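Local structure of structure-specific endonuclease subunit SLX1 (4XLG) at residues L16-K21 with D55-W60; M62-Y67 with L128-F133. The protein probably acts as the catalytic subunit of the SLX1-SLX4 endonuclease, nicking one strand of duplex DNA near branch points during DNA repair and recombination. The protein carries 1 engineered substitution. All blocks are in the same frame, centred on the assembly; numbering follows the deposited sequence. Where two conformers were deposited one is given.

Contact 1: L16-K21 with D55-W60; sequences LQSISK and DGTRPW
Leu16 lies across the indole of Trp60, the two side chains meeting at about a right angle. CB of Leu16 comes first, 3.5 Å from CE3 of Trp60. Chi1 (-51°) sets CG beside the backbone N, and an extended chi2 then lays CD1 over one face of the indole, 3.9 Å from the centroid of the five-membered ring, in a CH-pi contact. Leucine suits the place because its two branches meet two residues of the same strand, CD1 on the Trp60 ring and CD2 beside Met62. CG2 of Thr57 sits over the opposite indole face, toward the rim, so the large flat side chain is clasped by methyl groups.

Ser18 OG, placed anti to the backbone N (chi1 171°), donates to Thr57 O at 2.7 Å, in the carbonyl plane and on a lone pair; it also accepts from Lys21 N, an ST motif for which a small hydroxyl is well suited. Ile19 N gives an almost straight bond of 3.1 Å to Pro59 O, while Ile19 CD1 packs on CG of Pro59, whose preceding peptide is cis. Both apolar side chains are covered by Ile179 of helix 176-213. Water 1 accepts from Ser20 N and lies 2.9 Å from both Gly56 O and Pro59 O.

At the outer end, Lys21 NZ forms a long salt bridge to Asp55 OD2 (3.5 Å), and water 2 links the same amine to Asp55 O. OD1 of Asp55 accepts from Thr57 N, which makes an Asx turn, and also from Thr57 OG1; the two bonds hold the carboxylate. Gly56 follows with positive phi (88°), where a side chain would press on the preceding carbonyl. The Ser18-Trp60 pair, antiparallel and non-hydrogen-bonded, begins the pairing of strands 12-18 and 60-67 in the GIY-YIG nuclease domain.

Contact 2: M62-Y67 with L128-F133; sequences MVAIVY and LTLHFF
The Tyr67 ring has Thr129 CB over one face, 4.0 Å from its centroid in a CH-pi contact, and His131 CB at its edge, in plane. Chi1 of 65° puts Tyr67 CG between the backbone N and the carbonyl carbon, and the ring lies beside Thr129, whose beta branch adds a methyl, CG2, 3.5 Å from Tyr67 CE1. His131 CD2 lies over one face of the Phe133 ring, toward the rim, and Phe133 CD1 at the edge of the imidazole. Hydrogen bonds from ND1 to Ser162 and NE2 to Ser164, on strand 160-168, fix the imidazole's rotation. Ile65 CG2 packs at 3.5 Å on Phe133 CE2, and Met62 SD approaches that ring obliquely, a Met-aromatic contact.

Strands 60-67 and 129-132 run antiparallel inside the mixed sheet, with hydrogen-bonded pairs Ile65-His131 and Tyr67-Thr129 on one face. Val63 and Ala64 form a classic beta bulge against Leu15 on the neighbouring strand. Phe133 N reaches Val63 O at 2.9 Å, from above the carbonyl plane.

Ala64, Val66, Leu130 and Phe132 form the opposite face: Ala64 CB meets Phe132 CD1 at 3.8 Å, and Val66 CG2 meets Leu130 CD1. Helix 135-143 lies against this side, with Trp141 touching Leu130 and Phe132.

Contact 1 closes before contact 2 opens along the chain, and their centres are 18 Å apart. Both belong to one mixed sheet, in which strand 60-67 lies between 12-18 and 129-132: contact 1 sits at its start, where it pairs with the end of 12-18, whereas contact 2 uses its other edge. Gln17, whose NE2 is hydrogen-bonded to Arg22 O, also joins them, its OE1 packing 3.9 Å from Val63 CG1. The long helix 176-213 packs against residues of both, through Ile179 near contact 1 and Leu193 near contact 2. Strand 60-67 joins strands 25-30 and 12-18 to 129-132 and 160-168 in one continuous sheet.

Contact 1: L16-K21 with D55-W60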
loop_
_atom_site.group_PDB
_atom_site.type_symbol
_atom_site.label_atom_id
_atom_site.label_comp_id
_atom_site.label_asym_id
_atom_site.label_seq_id
_atom_site.Cartn_x
_atom_site.Cartn_y
_atom_site.Cartn_z
ATOM N N LEU B 16 14.754 -1.061 -10.463
ATOM C CA LEU B 16 15.441 -0.561 -11.668
ATOM C C LEU B 16 16.365 -1.656 -12.144
ATOM O O LEU B 16 16.918 -2.390 -11.346
ATOM C CB LEU B 16 16.301 0.681 -11.380
ATOM C CG LEU B 16 15.627 1.839 -10.629
ATOM C CD1 LEU B 16 16.724 2.995 -10.487
ATOM C CD2 LEU B 16 14.339 2.284 -11.415
ATOM N N GLN B 17 16.519 -1.733 -13.457
ATOM C CA GLN B 17 17.512 -2.594 -14.066
ATOM C C GLN B 17 18.314 -1.735 -15.024
ATOM O O GLN B 17 17.747 -1.092 -15.886
ATOM C CB GLN B 17 16.826 -3.736 -14.816
ATOM C CG GLN B 17 17.880 -4.717 -15.482
ATOM C CD GLN B 17 17.187 -5.891 -16.203
ATOM O OE1 GLN B 17 15.958 -5.888 -16.400
ATOM N NE2 GLN B 17 17.973 -6.867 -16.597
ATOM N N SER B 18 19.636 -1.722 -14.877
ATOM C CA SER B 18 20.446 -0.905 -15.795
ATOM C C SER B 18 20.215 -1.337 -17.249
ATOM O O SER B 18 20.175 -2.560 -17.581
ATOM C CB SER B 18 21.939 -1.031 -15.409
ATOM O OG SER B 18 22.747 -0.407 -16.423
ATOM N N ILE B 19 20.085 -0.365 -18.156
ATOM C CA ILE B 19 19.877 -0.786 -19.554
ATOM C C ILE B 19 21.113 -1.419 -20.162
ATOM O O ILE B 19 21.034 -2.465 -20.805
ATOM C CB ILE B 19 19.370 0.447 -20.388
ATOM C CG1 ILE B 19 17.979 0.794 -19.824
ATOM C CG2 ILE B 19 19.282 0.132 -21.908
ATOM C CD1 ILE B 19 17.546 2.284 -20.205
ATOM N N SER B 20 22.261 -0.830 -19.928
ATOM C CA SER B 20 23.508 -1.382 -20.483
ATOM C C SER B 20 24.055 -2.517 -19.601
ATOM O O SER B 20 24.601 -3.491 -20.132
ATOM C CB SER B 20 24.553 -0.243 -20.627
ATOM O OG SER B 20 25.766 -0.702 -21.211
ATOM N N LYS B 21 24.000 -2.363 -18.275
ATOM C CA LYS B 21 24.666 -3.354 -17.370
ATOM C C LYS B 21 23.534 -4.205 -16.814
ATOM O O LYS B 21 22.987 -3.935 -15.764
ATOM C CB LYS B 21 25.446 -2.634 -16.239
ATOM C CG LYS B 21 26.646 -1.937 -16.875
ATOM C CD LYS B 21 27.630 -1.244 -15.899
ATOM C CE LYS B 21 28.561 -2.177 -15.310
ATOM N NZ LYS B 21 29.752 -1.442 -14.731
ATOM N N ASP B 55 29.776 5.214 -15.856
ATOM C CA ASP B 55 30.417 3.953 -16.243
ATOM C C ASP B 55 29.461 3.091 -17.074
ATOM O O ASP B 55 29.751 1.926 -17.326
ATOM C CB ASP B 55 30.894 3.192 -15.015
ATOM C CG ASP B 55 29.752 2.598 -14.193
ATOM O OD1 ASP B 55 28.563 2.903 -14.377
ATOM O OD2 ASP B 55 30.068 1.776 -13.310
ATOM N N GLY B 56 28.370 3.697 -17.517
ATOM C CA GLY B 56 27.324 3.029 -18.278
ATOM C C GLY B 56 26.222 2.377 -17.438
ATOM O O GLY B 56 25.303 1.790 -17.991
ATOM N N THR B 57 26.280 2.470 -16.111
ATOM C CA THR B 57 25.158 1.971 -15.308
ATOM C C THR B 57 23.874 2.764 -15.628
ATOM O O THR B 57 22.811 2.192 -15.908
ATOM C CB THR B 57 25.443 2.083 -13.821
ATOM O OG1 THR B 57 26.588 1.269 -13.531
ATOM C CG2 THR B 57 24.299 1.530 -13.031
ATOM N N ARG B 58 23.983 4.083 -15.604
ATOM C CA ARG B 58 22.907 4.919 -16.186
ATOM C C ARG B 58 22.924 4.897 -17.727
ATOM O O ARG B 58 23.986 4.860 -18.364
ATOM C CB ARG B 58 23.103 6.365 -15.707
ATOM C CG ARG B 58 23.025 6.506 -14.200
ATOM C CD ARG B 58 23.565 7.932 -13.954
ATOM N NE ARG B 58 23.491 8.296 -12.566
ATOM C CZ ARG B 58 24.436 8.035 -11.664
ATOM N NH1 ARG B 58 25.517 7.324 -12.011
ATOM N NH2 ARG B 58 24.288 8.488 -10.423
ATOM N N PRO B 59 21.744 4.967 -18.352
ATOM C CA PRO B 59 20.446 5.075 -17.676
ATOM C C PRO B 59 19.873 3.747 -17.185
ATOM O O PRO B 59 20.152 2.666 -17.777
ATOM C CB PRO B 59 19.502 5.624 -18.800
ATOM C CG PRO B 59 20.162 5.139 -20.102
ATOM C CD PRO B 59 21.673 5.126 -19.832
ATOM N N TRP B 60 19.022 3.867 -16.194
ATOM C CA TRP B 60 18.274 2.755 -15.637
ATOM C C TRP B 60 16.933 2.647 -16.328
ATOM O O TRP B 60 16.301 3.667 -16.619
ATOM C CB TRP B 60 18.006 3.014 -14.142
ATOM C CG TRP B 60 19.195 3.090 -13.270
ATOM C CD1 TRP B 60 19.850 4.242 -12.862
ATOM C CD2 TRP B 60 19.817 2.008 -12.593
ATOM N NE1 TRP B 60 20.860 3.910 -11.980
ATOM C CE2 TRP B 60 20.844 2.551 -11.782
ATOM C CE3 TRP B 60 19.598 0.623 -12.585
ATOM C CZ2 TRP B 60 21.656 1.756 -10.958
ATOM C CZ3 TRP B 60 20.405 -0.184 -11.761
ATOM C CH2 TRP B 60 21.422 0.379 -10.963
HETATM O O HOH W 1 22.617 1.855 -19.034
HETATM O O HOH W 2 31.485 0.056 -16.672
#

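Contact 2: M62-Y67 with L128-F133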
loop_
_atom_site.group_PDB
_atom_site.type_symbol
_atom_site.label_atom_id
_atom_site.label_comp_id
_atom_site.label_asym_id
_atom_site.label_seq_id
_atom_site.Cartn_x
_atom_site.Cartn_y
_atom_site.Cartn_z
ATOM N N MET B 62 13.088 1.575 -15.313
ATOM C CA MET B 62 12.249 1.144 -14.186
ATOM C C MET B 62 11.411 -0.025 -14.691
ATOM O O MET B 62 10.528 0.164 -15.503
ATOM C CB MET B 62 11.368 2.306 -13.680
ATOM C CG MET B 62 10.529 1.859 -12.429
ATOM S SD MET B 62 9.583 3.261 -11.762
ATOM C CE MET B 62 10.916 4.269 -11.113
ATOM N N VAL B 63 11.670 -1.244 -14.203
ATOM C CA VAL B 63 10.967 -2.360 -14.808
ATOM C C VAL B 63 9.675 -2.746 -14.095
ATOM O O VAL B 63 8.781 -3.386 -14.695
ATOM C CB VAL B 63 11.898 -3.628 -14.906
ATOM C CG1 VAL B 63 13.087 -3.312 -15.887
ATOM C CG2 VAL B 63 12.444 -4.119 -13.534
ATOM N N ALA B 64 9.578 -2.387 -12.813
ATOM C CA ALA B 64 8.379 -2.739 -12.024
ATOM C C ALA B 64 8.232 -1.767 -10.878
ATOM O O ALA B 64 9.218 -1.197 -10.404
ATOM C CB ALA B 64 8.457 -4.187 -11.466
ATOM N N ILE B 65 6.997 -1.600 -10.412
ATOM C CA ILE B 65 6.818 -0.812 -9.198
ATOM C C ILE B 65 5.606 -1.429 -8.456
ATOM O O ILE B 65 4.630 -1.850 -9.092
ATOM C CB ILE B 65 6.627 0.707 -9.496
ATOM C CG1 ILE B 65 6.631 1.528 -8.172
ATOM C CG2 ILE B 65 5.328 0.989 -10.352
ATOM C CD1 ILE B 65 6.819 3.072 -8.539
ATOM N N VAL B 66 5.722 -1.512 -7.140
ATOM C CA VAL B 66 4.640 -1.975 -6.270
ATOM C C VAL B 66 4.110 -0.716 -5.630
ATOM O O VAL B 66 4.895 0.030 -5.026
ATOM C CB VAL B 66 5.160 -2.932 -5.196
ATOM C CG1 VAL B 66 4.036 -3.357 -4.157
ATOM C CG2 VAL B 66 5.813 -4.203 -5.871
ATOM N N TYR B 67 2.810 -0.450 -5.764
ATOM C CA TYR B 67 2.314 0.792 -5.162
ATOM C C TYR B 67 0.966 0.510 -4.478
ATOM O O TYR B 67 0.518 -0.648 -4.423
ATOM C CB TYR B 67 2.215 1.918 -6.225
ATOM C CG TYR B 67 1.194 1.686 -7.334
ATOM C CD1 TYR B 67 1.484 0.860 -8.430
ATOM C CD2 TYR B 67 -0.059 2.333 -7.290
ATOM C CE1 TYR B 67 0.558 0.663 -9.447
ATOM C CE2 TYR B 67 -0.996 2.134 -8.324
ATOM C CZ TYR B 67 -0.662 1.307 -9.404
ATOM O OH TYR B 67 -1.593 1.112 -10.399
ATOM N N LEU B 128 -1.932 -4.402 -2.313
ATOM C CA LEU B 128 -1.012 -3.649 -3.165
ATOM C C LEU B 128 -1.197 -3.970 -4.637
ATOM O O LEU B 128 -1.808 -4.984 -5.011
ATOM C CB LEU B 128 0.446 -3.947 -2.745
ATOM C CG LEU B 128 0.683 -3.551 -1.257
ATOM C CD1 LEU B 128 1.991 -4.135 -0.799
ATOM C CD2 LEU B 128 0.701 -1.962 -1.156
ATOM N N THR B 129 -0.639 -3.098 -5.475
ATOM C CA THR B 129 -0.644 -3.349 -6.906
ATOM C C THR B 129 0.786 -3.542 -7.376
ATOM O O THR B 129 1.641 -2.680 -7.114
ATOM C CB THR B 129 -1.296 -2.174 -7.685
ATOM O OG1 THR B 129 -2.701 -2.134 -7.348
ATOM C CG2 THR B 129 -1.139 -2.335 -9.249
ATOM N N LEU B 130 1.031 -4.647 -8.085
ATOM C CA LEU B 130 2.346 -4.896 -8.692
ATOM C C LEU B 130 2.220 -4.532 -10.195
ATOM O O LEU B 130 1.464 -5.170 -10.926
ATOM C CB LEU B 130 2.739 -6.381 -8.504
ATOM C CG LEU B 130 3.891 -6.876 -9.396
ATOM C CD1 LEU B 130 5.171 -6.065 -9.125
ATOM C CD2 LEU B 130 4.040 -8.384 -9.094
ATOM N N HIS B 131 2.975 -3.530 -10.638
ATOM C CA HIS B 131 2.851 -3.057 -12.019
ATOM C C HIS B 131 4.171 -3.280 -12.761
ATOM O O HIS B 131 5.224 -2.821 -12.266
ATOM C CB HIS B 131 2.559 -1.551 -12.069
ATOM C CG HIS B 131 2.427 -1.051 -13.481
ATOM N ND1 HIS B 131 1.257 -1.162 -14.207
ATOM C CD2 HIS B 131 3.355 -0.538 -14.340
ATOM C CE1 HIS B 131 1.455 -0.726 -15.439
ATOM N NE2 HIS B 131 2.715 -0.321 -15.538
ATOM N N PHE B 132 4.108 -3.919 -13.936
ATOM C CA PHE B 132 5.302 -4.076 -14.800
ATOM C C PHE B 132 5.331 -3.104 -15.968
ATOM O O PHE B 132 4.315 -2.898 -16.638
ATOM C CB PHE B 132 5.351 -5.522 -15.373
ATOM C CG PHE B 132 5.588 -6.523 -14.306
ATOM C CD1 PHE B 132 6.899 -6.753 -13.865
ATOM C CD2 PHE B 132 4.536 -7.207 -13.710
ATOM C CE1 PHE B 132 7.172 -7.679 -12.834
ATOM C CE2 PHE B 132 4.782 -8.185 -12.695
ATOM C CZ PHE B 132 6.103 -8.410 -12.238
ATOM N N PHE B 133 6.494 -2.506 -16.201
ATOM C CA PHE B 133 6.696 -1.636 -17.349
ATOM C C PHE B 133 7.389 -2.377 -18.463
ATOM O O PHE B 133 7.577 -1.851 -19.584
ATOM C CB PHE B 133 7.561 -0.453 -16.962
ATOM C CG PHE B 133 6.951 0.399 -15.881
ATOM C CD1 PHE B 133 5.880 1.276 -16.209
ATOM C CD2 PHE B 133 7.428 0.325 -14.560
ATOM C CE1 PHE B 133 5.319 2.095 -15.209
ATOM C CE2 PHE B 133 6.877 1.152 -13.535
ATOM C CZ PHE B 133 5.819 2.046 -13.867
#